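Long-range contacts in 70-KDA soluble lytic transglycosylase (Escherichia coli, PDB 1SLY), which cleaves the glycosidic bonds between N-acetylmuramic acid and N-acetylglucosamine in peptidoglycan from the chain ends, leaving a 1,6-anhydro bond on the muramic acid: residues E127-G132 with P154-E159; S462-P467 with G530-Q535; M495-G500 with E524-I529. One frame throughout, in Å; residues are numbered along the deposited sequence.

Contact 1: residues E127-G132 with P154-E159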
loop_
_atom_site.group_PDB
_atom_site.type_symbol
_atom_site.label_atom_id
_atom_site.label_comp_id
_atom_site.label_asym_id
_atom_site.label_seq_id
_atom_site.Cartn_x
_atom_site.Cartn_y
_atom_site.Cartn_z
ATOM N N GLU A 127 -17.117 -20.429 -0.001
ATOM C CA GLU A 127 -16.360 -19.261 0.433
ATOM C C GLU A 127 -15.066 -19.007 -0.309
ATOM O O GLU A 127 -14.568 -17.892 -0.268
ATOM C CB GLU A 127 -16.123 -19.357 1.951
ATOM C CG GLU A 127 -17.478 -19.376 2.771
ATOM C CD GLU A 127 -18.678 -18.402 2.506
ATOM O OE1 GLU A 127 -18.586 -17.419 1.723
ATOM O OE2 GLU A 127 -19.761 -18.624 3.111
ATOM N N LEU A 128 -14.551 -19.977 -1.052
ATOM C CA LEU A 128 -13.402 -19.745 -1.929
ATOM C C LEU A 128 -13.902 -19.283 -3.298
ATOM O O LEU A 128 -13.170 -18.660 -4.055
ATOM C CB LEU A 128 -12.551 -21.038 -2.049
ATOM C CG LEU A 128 -11.796 -21.301 -0.730
ATOM C CD1 LEU A 128 -11.374 -22.760 -0.557
ATOM C CD2 LEU A 128 -10.601 -20.390 -0.729
ATOM N N TRP A 129 -15.142 -19.567 -3.643
ATOM C CA TRP A 129 -15.774 -19.122 -4.891
ATOM C C TRP A 129 -16.273 -17.659 -4.917
ATOM O O TRP A 129 -16.253 -16.994 -5.946
ATOM C CB TRP A 129 -16.918 -20.059 -5.135
ATOM C CG TRP A 129 -17.740 -19.851 -6.359
ATOM C CD1 TRP A 129 -18.896 -19.133 -6.471
ATOM C CD2 TRP A 129 -17.449 -20.403 -7.645
ATOM N NE1 TRP A 129 -19.327 -19.211 -7.758
ATOM C CE2 TRP A 129 -18.480 -19.973 -8.507
ATOM C CE3 TRP A 129 -16.421 -21.212 -8.141
ATOM C CZ2 TRP A 129 -18.517 -20.324 -9.858
ATOM C CZ3 TRP A 129 -16.462 -21.556 -9.477
ATOM C CH2 TRP A 129 -17.495 -21.118 -10.319
ATOM N N LEU A 130 -16.793 -17.101 -3.842
ATOM C CA LEU A 130 -17.301 -15.744 -3.853
ATOM C C LEU A 130 -16.199 -14.688 -3.833
ATOM O O LEU A 130 -15.907 -14.037 -2.811
ATOM C CB LEU A 130 -18.260 -15.628 -2.665
ATOM C CG LEU A 130 -19.459 -16.575 -2.839
ATOM C CD1 LEU A 130 -20.232 -16.683 -1.540
ATOM C CD2 LEU A 130 -20.328 -16.078 -3.966
ATOM N N THR A 131 -15.654 -14.540 -5.049
ATOM C CA THR A 131 -14.505 -13.669 -5.350
ATOM C C THR A 131 -14.195 -13.492 -6.826
ATOM O O THR A 131 -14.106 -14.462 -7.558
ATOM C CB THR A 131 -13.134 -14.146 -4.762
ATOM O OG1 THR A 131 -12.202 -13.114 -5.099
ATOM C CG2 THR A 131 -12.613 -15.506 -5.311
ATOM N N GLY A 132 -13.983 -12.284 -7.308
ATOM C CA GLY A 132 -13.659 -12.091 -8.725
ATOM C C GLY A 132 -12.172 -12.175 -9.037
ATOM O O GLY A 132 -11.733 -12.037 -10.181
ATOM N N PRO A 154 -26.928 -21.964 -8.302
ATOM C CA PRO A 154 -26.844 -21.145 -9.544
ATOM C C PRO A 154 -26.765 -19.642 -9.296
ATOM O O PRO A 154 -26.251 -18.874 -10.106
ATOM C CB PRO A 154 -28.075 -21.491 -10.377
ATOM C CG PRO A 154 -28.525 -22.767 -9.778
ATOM C CD PRO A 154 -28.245 -22.623 -8.290
ATOM N N LEU A 155 -27.284 -19.160 -8.187
ATOM C CA LEU A 155 -27.021 -17.759 -7.861
ATOM C C LEU A 155 -25.563 -17.534 -7.433
ATOM O O LEU A 155 -24.978 -16.541 -7.881
ATOM C CB LEU A 155 -27.945 -17.293 -6.755
ATOM C CG LEU A 155 -29.398 -17.609 -7.059
ATOM C CD1 LEU A 155 -30.187 -17.112 -5.859
ATOM C CD2 LEU A 155 -29.812 -17.073 -8.436
ATOM N N ALA A 156 -24.956 -18.467 -6.656
ATOM C CA ALA A 156 -23.527 -18.407 -6.258
ATOM C C ALA A 156 -22.617 -18.314 -7.509
ATOM O O ALA A 156 -21.600 -17.641 -7.541
ATOM C CB ALA A 156 -23.162 -19.655 -5.438
ATOM N N TYR A 157 -23.022 -18.977 -8.574
ATOM C CA TYR A 157 -22.408 -18.889 -9.871
ATOM C C TYR A 157 -22.599 -17.476 -10.461
ATOM O O TYR A 157 -21.579 -16.782 -10.599
ATOM C CB TYR A 157 -23.032 -19.915 -10.771
ATOM C CG TYR A 157 -22.101 -20.300 -11.875
ATOM C CD1 TYR A 157 -22.020 -19.602 -13.069
ATOM C CD2 TYR A 157 -21.267 -21.379 -11.686
ATOM C CE1 TYR A 157 -21.125 -19.976 -14.052
ATOM C CE2 TYR A 157 -20.373 -21.761 -12.655
ATOM C CZ TYR A 157 -20.305 -21.060 -13.827
ATOM O OH TYR A 157 -19.388 -21.465 -14.754
ATOM N N LEU A 158 -23.808 -16.968 -10.789
ATOM C CA LEU A 158 -23.954 -15.597 -11.325
ATOM C C LEU A 158 -23.237 -14.529 -10.493
ATOM O O LEU A 158 -22.570 -13.641 -11.016
ATOM C CB LEU A 158 -25.394 -15.162 -11.401
ATOM C CG LEU A 158 -26.340 -15.787 -12.414
ATOM C CD1 LEU A 158 -27.648 -15.151 -12.103
ATOM C CD2 LEU A 158 -26.032 -15.523 -13.866
ATOM N N GLU A 159 -23.250 -14.647 -9.184
ATOM C CA GLU A 159 -22.558 -13.697 -8.315
ATOM C C GLU A 159 -21.045 -13.644 -8.506
ATOM O O GLU A 159 -20.467 -12.573 -8.351
ATOM C CB GLU A 159 -22.923 -14.033 -6.859
ATOM C CG GLU A 159 -22.532 -13.014 -5.796
ATOM C CD GLU A 159 -22.721 -11.536 -6.150
ATOM O OE1 GLU A 159 -23.725 -11.132 -6.789
ATOM O OE2 GLU A 159 -21.817 -10.763 -5.778
#
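Trp129 and Leu130 meet Ala156, Tyr157 and Glu159 where the end of helix 118-129, with the residue after it, packs against the start of helix 154-166 in the all-helical N-terminal part of the enzyme. The CG of Trp129 stands anti to the backbone N (chi1 -179°), which carries the indole toward helix 154-166. There NE1 donates to the backbone carbonyl O of Ala156 at 2.8 Å. The oxygen lies in the plane of the indole, at its edge, but the bond is bent, 141° at the hydrogen, and the N-H comes in from above the carbonyl plane. CD1 of the same ring packs against the Ala156 CB methyl at 4.4 Å.

Leu130, just past the helix end and at the centre of an inverse gamma turn, is the second main partner on this side. Its CD2 methyl lies 4.1 Å from the same Ala156 O and 4.2 Å from CG of Glu159, whose carboxylate pairs with Arg162.

The six-membered ring of Trp129 goes on to Tyr157. The two rings meet obliquely, planes 40° apart and centroids 5.4 Å from each other, with CZ2 and CH2 of Trp129 along the CD2-CE2 side of the tyrosine. Beyond the contact, Trp146 and Phe143 each pair edge-to-face with Trp129, and Arg160 forms a cation-pi pair with it, while Tyr157 OH is hydrogen-bonded to the carbonyl O of Leu176.

Contact 2: residues S462-P467 with G530-Q535; sequences SGKEIP and GTSYLQ. With BLG (4-O-(4-O-sulfonyl-N-acetylglucosamininyl)-5-methylhydroxy-L-proline-taurine), chain B.
Gln535 turns its CG away from the backbone N (chi1 168°) and then bends at chi2 (58°), and this carries its amide from helix 523-540 to the loop of Lys464, Glu465 and Ile466. The loop joins helices 454-462 and 468-479 in the lysozyme-like catalytic domain, so the amide ties an interhelical loop to helix 523-540.

OE1 of Gln535 takes two backbone N-H groups: Glu465 N at 2.7 Å, coming from above the amide plane, and, more weakly, Ile466 N at 3.3 Å. The other end of the amide gives NE2 to OE1 of Glu465 at 3.1 Å. That bond is nearly straight (162°), lies close to the amide plane and uses the anti lone pair of the carboxylate oxygen. Held at both ends, the amide has its flip state set by its partners.

Lys464 lays its methylenes across the helix, CD 3.7 Å from Gln535 CB, with CD and CE close to the Thr531 carbonyl O. Its chain bends at chi4, and NZ is hydrogen-bonded to the carbonyl O of Tyr460. Ile466 packs alongside: CD1 sits 4.0 Å from CB of Thr531, and CG2 packs on the CA of Gln535.

The helix also reaches the inhibitor. Tyr533 points away from the loop into the bulgecin pocket, where the acetamido methyl, C8, lies 3.7 Å from Tyr533 CD2, and O3 of the sugar donates to Tyr533 OH at 2.9 Å.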
loop_
_atom_site.group_PDB
_atom_site.type_symbol
_atom_site.label_atom_id
_atom_site.label_comp_id
_atom_site.label_asym_id
_atom_site.label_seq_id
_atom_site.Cartn_x
_atom_site.Cartn_y
_atom_site.Cartn_z
ATOM N N SER A 462 26.871 16.835 1.107
ATOM C CA SER A 462 27.845 17.945 1.211
ATOM C C SER A 462 28.162 18.703 -0.081
ATOM O O SER A 462 28.304 19.923 -0.065
ATOM C CB SER A 462 29.178 17.478 1.722
ATOM O OG SER A 462 29.000 17.204 3.083
ATOM N N GLY A 463 28.342 18.073 -1.238
ATOM C CA GLY A 463 28.572 18.864 -2.451
ATOM C C GLY A 463 27.318 19.117 -3.303
ATOM O O GLY A 463 27.382 19.303 -4.537
ATOM N N LYS A 464 26.175 19.056 -2.620
ATOM C CA LYS A 464 24.881 19.176 -3.259
ATOM C C LYS A 464 24.063 20.346 -2.691
ATOM O O LYS A 464 24.339 20.822 -1.583
ATOM C CB LYS A 464 24.182 17.853 -3.071
ATOM C CG LYS A 464 24.445 16.899 -4.199
ATOM C CD LYS A 464 23.558 15.666 -4.149
ATOM C CE LYS A 464 24.251 14.489 -4.810
ATOM N NZ LYS A 464 25.556 14.160 -4.153
ATOM N N GLU A 465 23.070 20.881 -3.397
ATOM C CA GLU A 465 22.292 21.984 -2.810
ATOM C C GLU A 465 21.116 21.535 -1.912
ATOM O O GLU A 465 20.634 22.333 -1.108
ATOM C CB GLU A 465 21.743 22.863 -3.916
ATOM C CG GLU A 465 22.658 23.167 -5.082
ATOM C CD GLU A 465 21.974 23.971 -6.174
ATOM O OE1 GLU A 465 21.287 23.385 -7.055
ATOM O OE2 GLU A 465 22.131 25.213 -6.134
ATOM N N ILE A 466 20.591 20.310 -2.131
ATOM C CA ILE A 466 19.517 19.708 -1.330
ATOM C C ILE A 466 19.884 19.607 0.129
ATOM O O ILE A 466 20.940 19.089 0.454
ATOM C CB ILE A 466 19.129 18.280 -1.734
ATOM C CG1 ILE A 466 20.307 17.299 -1.649
ATOM C CG2 ILE A 466 18.507 18.403 -3.098
ATOM C CD1 ILE A 466 20.067 15.891 -2.141
ATOM N N PRO A 467 19.115 20.154 1.082
ATOM C CA PRO A 467 19.491 20.017 2.484
ATOM C C PRO A 467 19.513 18.569 2.901
ATOM O O PRO A 467 18.800 17.718 2.376
ATOM C CB PRO A 467 18.473 20.901 3.213
ATOM C CG PRO A 467 17.425 21.266 2.263
ATOM C CD PRO A 467 18.092 21.230 0.927
ATOM N N GLY A 530 20.439 7.954 -5.181
ATOM C CA GLY A 530 19.214 8.623 -4.750
ATOM C C GLY A 530 19.339 10.096 -4.520
ATOM O O GLY A 530 18.580 10.872 -5.094
ATOM N N THR A 531 20.295 10.513 -3.698
ATOM C CA THR A 531 20.569 11.937 -3.511
ATOM C C THR A 531 20.991 12.572 -4.843
ATOM O O THR A 531 20.748 13.761 -5.070
ATOM C CB THR A 531 21.700 12.225 -2.530
ATOM O OG1 THR A 531 22.856 11.596 -3.053
ATOM C CG2 THR A 531 21.421 11.724 -1.123
ATOM N N SER A 532 21.557 11.804 -5.769
ATOM C CA SER A 532 21.848 12.311 -7.092
ATOM C C SER A 532 20.563 12.565 -7.842
ATOM O O SER A 532 20.375 13.681 -8.328
ATOM C CB SER A 532 22.674 11.341 -7.904
ATOM O OG SER A 532 23.988 11.237 -7.365
ATOM N N TYR A 533 19.613 11.628 -7.918
ATOM C CA TYR A 533 18.294 11.894 -8.530
ATOM C C TYR A 533 17.479 13.020 -7.838
ATOM O O TYR A 533 16.856 13.855 -8.500
ATOM C CB TYR A 533 17.424 10.665 -8.515
ATOM C CG TYR A 533 16.247 10.847 -9.443
ATOM C CD1 TYR A 533 16.465 11.125 -10.784
ATOM C CD2 TYR A 533 14.927 10.710 -8.997
ATOM C CE1 TYR A 533 15.398 11.245 -11.648
ATOM C CE2 TYR A 533 13.855 10.829 -9.868
ATOM C CZ TYR A 533 14.109 11.088 -11.187
ATOM O OH TYR A 533 13.080 11.136 -12.078
ATOM N N LEU A 534 17.474 13.110 -6.509
ATOM C CA LEU A 534 16.828 14.206 -5.823
ATOM C C LEU A 534 17.460 15.574 -6.106
ATOM O O LEU A 534 16.698 16.520 -6.280
ATOM C CB LEU A 534 16.841 13.869 -4.358
ATOM C CG LEU A 534 15.984 14.766 -3.468
ATOM C CD1 LEU A 534 14.574 14.959 -4.013
ATOM C CD2 LEU A 534 16.002 14.113 -2.105
ATOM N N GLN A 535 18.781 15.758 -6.211
ATOM C CA GLN A 535 19.412 17.049 -6.607
ATOM C C GLN A 535 19.127 17.382 -8.057
ATOM O O GLN A 535 18.951 18.525 -8.439
ATOM C CB GLN A 535 20.922 16.971 -6.391
ATOM C CG GLN A 535 21.878 17.987 -6.927
ATOM C CD GLN A 535 21.596 19.374 -6.451
ATOM O OE1 GLN A 535 21.567 19.678 -5.264
ATOM N NE2 GLN A 535 21.407 20.278 -7.372
HETATM C C1 BLG B . 9.178 7.149 -9.582
HETATM C C2 BLG B . 10.603 7.365 -10.117
HETATM C C3 BLG B . 10.524 8.408 -11.238
HETATM C C4 BLG B . 9.443 8.038 -12.264
HETATM C C5 BLG B . 8.087 7.720 -11.601
HETATM O O5 BLG B . 8.252 6.748 -10.578
HETATM O O1 BLG B . 9.306 6.181 -8.614
HETATM N N2 BLG B . 11.515 7.743 -9.047
HETATM C C7 BLG B . 12.597 7.085 -8.681
HETATM O O7 BLG B . 13.009 6.080 -9.256
HETATM C C8 BLG B . 13.389 7.698 -7.557
HETATM O O3 BLG B . 11.754 8.542 -11.930
HETATM O O4 BLG B . 9.310 9.179 -13.110
HETATM S S4 BLG B . 9.716 9.109 -14.631
HETATM O O41 BLG B . 10.698 8.055 -14.845
HETATM O O42 BLG B . 10.323 10.371 -14.993
HETATM O O43 BLG B . 8.511 8.916 -15.412
HETATM C C6 BLG B . 7.068 7.144 -12.565
HETATM O O6 BLG B . 7.629 6.789 -13.815
HETATM C CA BLG B . 8.971 5.527 -6.501
HETATM C CB BLG B . 8.292 6.065 -7.740
HETATM C CG BLG B . 7.348 4.935 -8.053
HETATM C CD BLG B . 6.737 4.706 -6.636
HETATM N N BLG B . 7.835 5.135 -5.680
HETATM C C9 BLG B . 9.955 6.478 -5.854
HETATM O O9 BLG B . 9.116 7.285 -5.035
HETATM C C10 BLG B . 6.288 3.278 -6.318
HETATM O O10 BLG B . 6.969 2.247 -6.369
HETATM N N3 BLG B . 5.073 3.324 -5.814
HETATM C C11 BLG B . 4.325 2.198 -5.345
HETATM C C12 BLG B . 3.615 1.564 -6.524
HETATM S S BLG B . 2.450 0.421 -5.724
HETATM O OS1 BLG B . 2.017 -0.543 -6.823
HETATM O OS2 BLG B . 3.105 -0.215 -4.515
HETATM O OS3 BLG B . 1.281 1.193 -5.146
#

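Contact 3: residues M495-G500 with E524-I529; sequences MQIMPG and ETNINI. With BLG (4-O-(4-O-sulfonyl-N-acetylglucosamininyl)-5-methylhydroxy-L-proline-taurine), chain B.
Met495 and Asn526 share the one hydrogen bond that joins the two segments. The backbone N of Met495 gives its hydrogen to OD1 of Asn526 at 2.7 Å, with 154° at the hydrogen and the donor in the plane of the side-chain carbonyl. The chi1 of Asn526, -163°, puts CG on the far side of CB from the backbone N and swings the amide off helix 523-540 toward the loop. ND2, the other end of that amide, bonds to the carbonyl of Ser492, so both ends of the buried group are engaged by the backbone around the G1 beta bulge that Gln496 and Ile497 form opposite Ser492.

The van der Waals packing gathers round Ile497. Its side chain and that of Asn526 run past each other in opposite directions, the CD1 methyl coming 3.5 Å from ND2. Ile497 and Ile529 make the apolar pair: the same methyl packs 3.9 Å from CB of Ile529, and the two CG2 methyls meet. Met495 lies by the OD1 end of the amide, Ile497 by the ND2 end; SD of Met495 is 4.2 Å from CA of Ile527.

The ligand contacts belong to the loop. Met498 N donates to O7 of the bulgecin acetamido group at 2.8 Å and 166°, and CG of Met498 touches the same oxygen. Gln496, beside the predicted catalytic Glu478, brings its carbonyl O to 3.2 Å from ligand C9.

Chemically, the amide of Asn526 ties the loop backbone to helix 523-540, consistent with a second-shell role: steadying the loop three residues before the Met498 N-H that meets bulgecin.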
loop_
_atom_site.group_PDB
_atom_site.type_symbol
_atom_site.label_atom_id
_atom_site.label_comp_id
_atom_site.label_asym_id
_atom_site.label_seq_id
_atom_site.Cartn_x
_atom_site.Cartn_y
_atom_site.Cartn_z
ATOM N N MET A 495 15.915 4.783 -0.509
ATOM C CA MET A 495 15.215 5.855 -1.178
ATOM C C MET A 495 14.337 5.362 -2.312
ATOM O O MET A 495 13.858 6.116 -3.147
ATOM C CB MET A 495 16.207 6.825 -1.706
ATOM C CG MET A 495 16.642 7.615 -0.535
ATOM S SD MET A 495 18.154 8.496 -0.875
ATOM C CE MET A 495 17.433 10.014 -1.504
ATOM N N GLN A 496 14.082 4.079 -2.357
ATOM C CA GLN A 496 13.179 3.493 -3.327
ATOM C C GLN A 496 13.292 3.951 -4.764
ATOM O O GLN A 496 12.334 4.365 -5.406
ATOM C CB GLN A 496 11.751 3.700 -2.847
ATOM C CG GLN A 496 11.400 2.960 -1.573
ATOM C CD GLN A 496 11.202 1.493 -1.816
ATOM O OE1 GLN A 496 10.215 1.063 -2.385
ATOM N NE2 GLN A 496 12.129 0.653 -1.452
ATOM N N ILE A 497 14.510 3.754 -5.234
ATOM C CA ILE A 497 14.989 4.100 -6.584
ATOM C C ILE A 497 14.550 3.062 -7.582
ATOM O O ILE A 497 14.795 1.873 -7.385
ATOM C CB ILE A 497 16.524 4.167 -6.622
ATOM C CG1 ILE A 497 17.007 5.184 -5.609
ATOM C CG2 ILE A 497 16.984 4.617 -7.969
ATOM C CD1 ILE A 497 18.428 5.189 -5.133
ATOM N N MET A 498 13.864 3.468 -8.613
ATOM C CA MET A 498 13.482 2.515 -9.645
ATOM C C MET A 498 14.731 2.113 -10.457
ATOM O O MET A 498 15.580 2.963 -10.723
ATOM C CB MET A 498 12.433 3.138 -10.576
ATOM C CG MET A 498 11.068 3.409 -10.010
ATOM S SD MET A 498 9.981 1.977 -10.036
ATOM C CE MET A 498 9.571 2.172 -11.762
ATOM N N PRO A 499 14.900 0.864 -10.925
ATOM C CA PRO A 499 16.001 0.424 -11.790
ATOM C C PRO A 499 16.258 1.330 -12.986
ATOM O O PRO A 499 17.381 1.813 -13.166
ATOM C CB PRO A 499 15.598 -0.961 -12.200
ATOM C CG PRO A 499 14.881 -1.411 -10.977
ATOM C CD PRO A 499 13.986 -0.269 -10.707
ATOM N N GLY A 500 15.188 1.599 -13.750
ATOM C CA GLY A 500 15.232 2.477 -14.920
ATOM C C GLY A 500 15.769 3.857 -14.593
ATOM O O GLY A 500 16.607 4.370 -15.336
ATOM N N GLU A 524 24.893 2.666 1.264
ATOM C CA GLU A 524 25.675 3.683 0.547
ATOM C C GLU A 524 25.452 3.811 -0.956
ATOM O O GLU A 524 25.493 4.932 -1.463
ATOM C CB GLU A 524 27.139 3.445 0.757
ATOM C CG GLU A 524 27.943 4.721 0.873
ATOM C CD GLU A 524 29.385 4.564 0.438
ATOM O OE1 GLU A 524 29.616 4.426 -0.784
ATOM O OE2 GLU A 524 30.288 4.608 1.292
ATOM N N THR A 525 25.172 2.734 -1.682
ATOM C CA THR A 525 24.927 2.876 -3.126
ATOM C C THR A 525 23.575 3.498 -3.378
ATOM O O THR A 525 23.426 4.360 -4.254
ATOM C CB THR A 525 24.930 1.542 -3.903
ATOM O OG1 THR A 525 26.243 1.014 -3.738
ATOM C CG2 THR A 525 24.708 1.655 -5.404
ATOM N N ASN A 526 22.606 3.107 -2.565
ATOM C CA ASN A 526 21.274 3.676 -2.674
ATOM C C ASN A 526 21.283 5.176 -2.310
ATOM O O ASN A 526 20.761 6.006 -3.067
ATOM C CB ASN A 526 20.387 2.886 -1.771
ATOM C CG ASN A 526 18.941 3.108 -2.106
ATOM O OD1 ASN A 526 18.323 3.930 -1.457
ATOM N ND2 ASN A 526 18.295 2.431 -3.043
ATOM N N ILE A 527 21.955 5.558 -1.233
ATOM C CA ILE A 527 22.064 6.973 -0.873
ATOM C C ILE A 527 22.823 7.779 -1.937
ATOM O O ILE A 527 22.530 8.944 -2.166
ATOM C CB ILE A 527 22.762 7.138 0.524
ATOM C CG1 ILE A 527 21.779 6.541 1.579
ATOM C CG2 ILE A 527 23.106 8.616 0.841
ATOM C CD1 ILE A 527 22.190 6.556 3.031
ATOM N N ASN A 528 23.771 7.207 -2.647
ATOM C CA ASN A 528 24.460 7.939 -3.675
ATOM C C ASN A 528 23.568 8.061 -4.919
ATOM O O ASN A 528 23.280 9.204 -5.256
ATOM C CB ASN A 528 25.762 7.207 -3.954
ATOM C CG ASN A 528 26.724 7.994 -4.833
ATOM O OD1 ASN A 528 27.477 7.401 -5.588
ATOM N ND2 ASN A 528 26.774 9.317 -4.846
ATOM N N ILE A 529 23.089 7.024 -5.619
ATOM C CA ILE A 529 22.221 7.211 -6.794
ATOM C C ILE A 529 21.010 8.094 -6.388
ATOM O O ILE A 529 20.634 8.979 -7.142
ATOM C CB ILE A 529 21.616 5.854 -7.368
ATOM C CG1 ILE A 529 22.577 4.956 -8.089
ATOM C CG2 ILE A 529 20.659 6.180 -8.482
ATOM C CD1 ILE A 529 23.787 4.687 -7.323
HETATM C C1 BLG B . 9.178 7.149 -9.582
HETATM C C2 BLG B . 10.603 7.365 -10.117
HETATM C C3 BLG B . 10.524 8.408 -11.238
HETATM C C4 BLG B . 9.443 8.038 -12.264
HETATM C C5 BLG B . 8.087 7.720 -11.601
HETATM O O5 BLG B . 8.252 6.748 -10.578
HETATM O O1 BLG B . 9.306 6.181 -8.614
HETATM N N2 BLG B . 11.515 7.743 -9.047
HETATM C C7 BLG B . 12.597 7.085 -8.681
HETATM O O7 BLG B . 13.009 6.080 -9.256
HETATM C C8 BLG B . 13.389 7.698 -7.557
HETATM O O3 BLG B . 11.754 8.542 -11.930
HETATM O O4 BLG B . 9.310 9.179 -13.110
HETATM S S4 BLG B . 9.716 9.109 -14.631
HETATM O O41 BLG B . 10.698 8.055 -14.845
HETATM O O42 BLG B . 10.323 10.371 -14.993
HETATM O O43 BLG B . 8.511 8.916 -15.412
HETATM C C6 BLG B . 7.068 7.144 -12.565
HETATM O O6 BLG B . 7.629 6.789 -13.815
HETATM C CA BLG B . 8.971 5.527 -6.501
HETATM C CB BLG B . 8.292 6.065 -7.740
HETATM C CG BLG B . 7.348 4.935 -8.053
HETATM C CD BLG B . 6.737 4.706 -6.636
HETATM N N BLG B . 7.835 5.135 -5.680
HETATM C C9 BLG B . 9.955 6.478 -5.854
HETATM O O9 BLG B . 9.116 7.285 -5.035
HETATM C C10 BLG B . 6.288 3.278 -6.318
HETATM O O10 BLG B . 6.969 2.247 -6.369
HETATM N N3 BLG B . 5.073 3.324 -5.814
HETATM C C11 BLG B . 4.325 2.198 -5.345
HETATM C C12 BLG B . 3.615 1.564 -6.524
HETATM S S BLG B . 2.450 0.421 -5.724
HETATM O OS1 BLG B . 2.017 -0.543 -6.823
HETATM O OS2 BLG B . 3.105 -0.215 -4.515
HETATM O OS3 BLG B . 1.281 1.193 -5.146
#

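How the contacts relate
Contacts 2 and 3 belong to the lysozyme-like catalytic domain and share helix 523-540, their centres about 12 Å apart; CD1 of Ile497 and CE of Met495 pack on the backbone at Gly530, where one contact runs into the other. Contact 1 lies about 44 Å, centre to centre, from contact 3, on the opposite side of the chain's centre. In contacts 2 and 3 a side-chain amide from the shared helix grips loop backbone, whereas in contact 1 an indole meets a helix carbonyl. Contacts 1 and 3 are buried, while contact 2 is partly open, and its hydrogen bonding includes a glutamate carboxylate. Both 2 and 3 touch bulgecin; contact 1 does not.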